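Local atomic coordinates of probable quinone reductase Qor (NADPH:quinone reductase) (Zeta-crystallin homolog protein) (Mycobacterium tuberculosis, PDB entry 4RVU), a protein that probably transfers electrons from NADPH, which it binds, to quinone substrates, as other members of the zeta-crystallin-like quinone reductase family do. Residues A[62-74]-A[87-101]. Residues are numbered along the deposited sequence; the frame is centred on the assembly and turned at random.
Sequences VIGSEVCGTVEAV and VGDRVVSASANGAYA
Val67 pairs with Ser93, and Gly69 with Val91, through reciprocal N-H to O bonds, a worked example of backbone bonding that continues past the regular ladder. At Val71 the reciprocal pattern gives way: its N donates to Asp89 O, but its O accepts from Gly88 N at 2.8 Å, in the carbonyl plane and on a lone pair. Beyond the other end, Ala96 N reaches Ser65 O, while Ser65 OG, placed between its own N and carbonyl carbon (chi1 74°), donates to Ala94 O at 3.0 Å from above the carbonyl plane. Ala99 N donates to Gly64 O and Tyr100 N to Ile63 O, and a water joins Val62 O, Gly64 O and Gly98 N. Tyr100 OH is hydrogen-bonded to Asp47 OD2 and His316 NE2. Strands 67-74 and 90-93 form a long-looped beta hairpin in the GroES-like domain of the medium-chain dehydrogenase/reductase superfamily; the Glu66 side chain, about 7 Å from the bound NADPH, has OE2 bonded to Leu128 N and OE1 in a salt bridge with Lys129. Among apolar contacts, Ala99 CB packs against Gly64 and Val67, whose CG1 touches Ala96 CB. Val71 CG2 meets Val91 CG2 at 3.7 Å, the side chains crossing at about a right angle. Ile63 CG2 sits over one face of the Tyr100 ring in a CH-pi contact, 3.7 Å from its centroid.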
loop_
_atom_site.group_PDB
_atom_site.type_symbol
_atom_site.label_atom_id
_atom_site.label_comp_id
_atom_site.label_asym_id
_atom_site.label_seq_id
_atom_site.Cartn_x
_atom_site.Cartn_y
_atom_site.Cartn_z
ATOM N N VAL A 62 -2.286 -17.118 -29.849
ATOM C CA VAL A 62 -0.908 -16.772 -30.188
ATOM C C VAL A 62 -0.423 -15.891 -29.048
ATOM O O VAL A 62 -1.089 -14.921 -28.686
ATOM C CB VAL A 62 -0.817 -16.023 -31.533
ATOM C CG1 VAL A 62 0.596 -15.520 -31.777
ATOM C CG2 VAL A 62 -1.245 -16.924 -32.677
ATOM N N ILE A 63 0.725 -16.236 -28.469
ATOM C CA ILE A 63 1.183 -15.648 -27.209
ATOM C C ILE A 63 1.995 -14.353 -27.380
ATOM O O ILE A 63 2.544 -14.104 -28.461
ATOM C CB ILE A 63 2.006 -16.700 -26.437
ATOM C CG1 ILE A 63 2.288 -16.280 -24.997
ATOM C CG2 ILE A 63 3.276 -17.025 -27.182
ATOM C CD1 ILE A 63 2.601 -17.448 -24.105
ATOM N N GLY A 64 2.047 -13.533 -26.323
ATOM C CA GLY A 64 2.941 -12.379 -26.256
ATOM C C GLY A 64 2.275 -11.036 -26.495
ATOM O O GLY A 64 1.290 -10.950 -27.228
ATOM N N SER A 65 2.811 -9.974 -25.895
ATOM C CA SER A 65 2.194 -8.658 -26.055
ATOM C C SER A 65 3.150 -7.538 -26.454
ATOM O O SER A 65 2.713 -6.412 -26.683
ATOM C CB SER A 65 1.414 -8.258 -24.792
ATOM O OG SER A 65 2.275 -7.882 -23.736
ATOM N N GLU A 66 4.442 -7.830 -26.550
ATOM C CA GLU A 66 5.413 -6.777 -26.861
ATOM C C GLU A 66 6.013 -6.978 -28.251
ATOM O O GLU A 66 6.542 -8.044 -28.557
ATOM C CB GLU A 66 6.514 -6.713 -25.792
ATOM C CG GLU A 66 7.495 -5.542 -25.956
ATOM C CD GLU A 66 8.515 -5.426 -24.811
ATOM O OE1 GLU A 66 8.831 -6.445 -24.157
ATOM O OE2 GLU A 66 8.998 -4.297 -24.563
ATOM N N VAL A 67 5.907 -5.957 -29.100
ATOM C CA VAL A 67 6.430 -6.046 -30.471
ATOM C C VAL A 67 6.906 -4.688 -30.945
ATOM O O VAL A 67 6.323 -3.669 -30.605
ATOM C CB VAL A 67 5.374 -6.587 -31.463
ATOM C CG1 VAL A 67 4.189 -5.639 -31.553
ATOM C CG2 VAL A 67 5.972 -6.817 -32.868
ATOM N N CYS A 68 7.989 -4.680 -31.713
ATOM C CA CYS A 68 8.366 -3.498 -32.473
ATOM C C CYS A 68 8.403 -3.896 -33.940
ATOM O O CYS A 68 8.936 -4.954 -34.287
ATOM C CB CYS A 68 9.742 -2.991 -32.042
ATOM S SG CYS A 68 10.349 -1.637 -33.078
ATOM N N GLY A 69 7.813 -3.074 -34.803
ATOM C CA GLY A 69 7.891 -3.323 -36.234
ATOM C C GLY A 69 7.252 -2.203 -37.022
ATOM O O GLY A 69 7.042 -1.116 -36.491
ATOM N N THR A 70 6.933 -2.458 -38.290
ATOM C CA THR A 70 6.389 -1.403 -39.132
ATOM C C THR A 70 4.885 -1.545 -39.288
ATOM O O THR A 70 4.357 -2.658 -39.323
ATOM C CB THR A 70 7.068 -1.370 -40.528
ATOM O OG1 THR A 70 7.084 -2.692 -41.076
ATOM C CG2 THR A 70 8.492 -0.858 -40.404
ATOM N N VAL A 71 4.197 -0.409 -39.362
ATOM C CA VAL A 71 2.752 -0.427 -39.549
ATOM C C VAL A 71 2.441 -0.859 -40.978
ATOM O O VAL A 71 2.740 -0.135 -41.936
ATOM C CB VAL A 71 2.120 0.936 -39.249
ATOM C CG1 VAL A 71 0.615 0.890 -39.503
ATOM C CG2 VAL A 71 2.393 1.333 -37.798
ATOM N N GLU A 72 1.867 -2.052 -41.108
ATOM C CA GLU A 72 1.529 -2.631 -42.406
ATOM C C GLU A 72 0.150 -2.140 -42.852
ATOM O O GLU A 72 -0.117 -1.980 -44.048
ATOM C CB GLU A 72 1.531 -4.160 -42.291
ATOM C CG GLU A 72 1.240 -4.904 -43.586
ATOM C CD GLU A 72 2.497 -5.234 -44.370
ATOM O OE1 GLU A 72 3.588 -4.782 -43.963
ATOM O OE2 GLU A 72 2.388 -5.944 -45.395
ATOM N N ALA A 73 -0.726 -1.905 -41.878
ATOM C CA ALA A 73 -2.082 -1.437 -42.146
ATOM C C ALA A 73 -2.691 -0.820 -40.894
ATOM O O ALA A 73 -2.311 -1.158 -39.771
ATOM C CB ALA A 73 -2.961 -2.581 -42.645
ATOM N N VAL A 74 -3.648 0.078 -41.101
ATOM C CA VAL A 74 -4.400 0.690 -40.017
ATOM C C VAL A 74 -5.814 0.131 -40.082
ATOM O O VAL A 74 -6.348 -0.068 -41.179
ATOM C CB VAL A 74 -4.407 2.227 -40.173
ATOM C CG1 VAL A 74 -5.271 2.877 -39.112
ATOM C CG2 VAL A 74 -2.991 2.777 -40.123
ATOM N N VAL A 87 0.688 4.111 -41.876
ATOM C CA VAL A 87 1.331 2.972 -42.532
ATOM C C VAL A 87 2.779 3.319 -42.855
ATOM O O VAL A 87 3.069 4.422 -43.326
ATOM C CB VAL A 87 0.591 2.554 -43.827
ATOM C CG1 VAL A 87 1.446 1.620 -44.652
ATOM C CG2 VAL A 87 -0.738 1.889 -43.488
ATOM N N GLY A 88 3.691 2.392 -42.573
ATOM C CA GLY A 88 5.107 2.623 -42.804
ATOM C C GLY A 88 5.886 3.030 -41.562
ATOM O O GLY A 88 7.117 2.870 -41.521
ATOM N N ASP A 89 5.193 3.574 -40.561
ATOM C CA ASP A 89 5.864 4.006 -39.331
ATOM C C ASP A 89 6.439 2.820 -38.557
ATOM O O ASP A 89 5.818 1.750 -38.505
ATOM C CB ASP A 89 4.906 4.783 -38.411
ATOM C CG ASP A 89 4.621 6.197 -38.895
ATOM O OD1 ASP A 89 5.314 6.676 -39.812
ATOM O OD2 ASP A 89 3.703 6.840 -38.337
ATOM N N ARG A 90 7.618 3.022 -37.959
ATOM C CA ARG A 90 8.205 2.059 -37.029
ATOM C C ARG A 90 7.580 2.329 -35.671
ATOM O O ARG A 90 7.614 3.467 -35.184
ATOM C CB ARG A 90 9.720 2.246 -36.912
ATOM C CG ARG A 90 10.525 1.807 -38.115
ATOM C CD ARG A 90 11.990 2.249 -37.957
ATOM N NE ARG A 90 12.657 1.458 -36.943
ATOM C CZ ARG A 90 13.363 1.948 -35.927
ATOM N NH1 ARG A 90 13.544 3.260 -35.778
ATOM N NH2 ARG A 90 13.900 1.109 -35.061
ATOM N N VAL A 91 7.002 1.299 -35.067
ATOM C CA VAL A 91 6.238 1.499 -33.836
ATOM C C VAL A 91 6.515 0.388 -32.842
ATOM O O VAL A 91 7.061 -0.654 -33.201
ATOM C CB VAL A 91 4.724 1.580 -34.104
ATOM C CG1 VAL A 91 4.374 2.814 -34.937
ATOM C CG2 VAL A 91 4.212 0.296 -34.755
ATOM N N VAL A 92 6.143 0.605 -31.589
ATOM C CA VAL A 92 6.345 -0.413 -30.577
ATOM C C VAL A 92 5.170 -0.378 -29.605
ATOM O O VAL A 92 4.644 0.688 -29.292
ATOM C CB VAL A 92 7.717 -0.242 -29.867
ATOM C CG1 VAL A 92 7.832 1.125 -29.193
ATOM C CG2 VAL A 92 7.966 -1.373 -28.868
ATOM N N SER A 93 4.736 -1.556 -29.171
ATOM C CA SER A 93 3.623 -1.658 -28.227
ATOM C C SER A 93 3.916 -2.756 -27.240
ATOM O O SER A 93 4.633 -3.715 -27.551
ATOM C CB SER A 93 2.316 -1.960 -28.962
ATOM O OG SER A 93 1.200 -1.949 -28.070
ATOM N N ALA A 94 3.366 -2.605 -26.039
ATOM C CA ALA A 94 3.461 -3.612 -24.993
ATOM C C ALA A 94 2.075 -4.207 -24.761
ATOM O O ALA A 94 1.870 -4.954 -23.805
ATOM C CB ALA A 94 3.958 -2.973 -23.703
ATOM N N SER A 95 1.137 -3.875 -25.645
ATOM C CA SER A 95 -0.264 -4.244 -25.470
ATOM C C SER A 95 -0.830 -4.947 -26.693
ATOM O O SER A 95 -2.027 -4.893 -26.941
ATOM C CB SER A 95 -1.082 -2.986 -25.179
ATOM O OG SER A 95 -0.593 -2.334 -24.024
ATOM N N ALA A 96 0.038 -5.605 -27.459
ATOM C CA ALA A 96 -0.361 -6.247 -28.698
ATOM C C ALA A 96 -1.082 -7.559 -28.423
ATOM O O ALA A 96 -0.984 -8.120 -27.329
ATOM C CB ALA A 96 0.868 -6.482 -29.593
ATOM N N ASN A 97 -1.820 -8.034 -29.423
ATOM C CA ASN A 97 -2.430 -9.358 -29.371
ATOM C C ASN A 97 -1.646 -10.284 -30.287
ATOM O O ASN A 97 -1.511 -9.996 -31.477
ATOM C CB ASN A 97 -3.880 -9.291 -29.856
ATOM C CG ASN A 97 -4.625 -10.606 -29.662
ATOM O OD1 ASN A 97 -4.388 -11.329 -28.695
ATOM N ND2 ASN A 97 -5.536 -10.916 -30.582
ATOM N N GLY A 98 -1.138 -11.388 -29.745
ATOM C CA GLY A 98 -0.427 -12.370 -30.553
ATOM C C GLY A 98 0.933 -11.906 -31.068
ATOM O O GLY A 98 1.264 -12.094 -32.239
ATOM N N ALA A 99 1.740 -11.325 -30.186
ATOM C CA ALA A 99 3.012 -10.722 -30.602
ATOM C C ALA A 99 4.056 -11.708 -31.139
ATOM O O ALA A 99 4.928 -11.316 -31.927
ATOM C CB ALA A 99 3.609 -9.884 -29.464
ATOM N N TYR A 100 4.014 -12.968 -30.701
ATOM C CA TYR A 100 4.997 -13.945 -31.200
ATOM C C TYR A 100 4.567 -14.429 -32.583
ATOM O O TYR A 100 4.096 -15.564 -32.730
ATOM C CB TYR A 100 5.116 -15.181 -30.301
ATOM C CG TYR A 100 5.766 -15.042 -28.928
ATOM C CD1 TYR A 100 5.845 -13.820 -28.264
ATOM C CD2 TYR A 100 6.283 -16.165 -28.291
ATOM C CE1 TYR A 100 6.405 -13.733 -26.979
ATOM C CE2 TYR A 100 6.853 -16.089 -27.021
ATOM C CZ TYR A 100 6.897 -14.871 -26.372
ATOM O OH TYR A 100 7.463 -14.809 -25.129
ATOM N N ALA A 101 4.723 -13.574 -33.589
ATOM C CA ALA A 101 4.289 -13.872 -34.955
ATOM C C ALA A 101 4.952 -12.893 -35.893
ATOM O O ALA A 101 5.526 -11.907 -35.442
ATOM C CB ALA A 101 2.772 -13.749 -35.070
HETATM O O HOH W 1 -1.211 -12.224 -27.108
#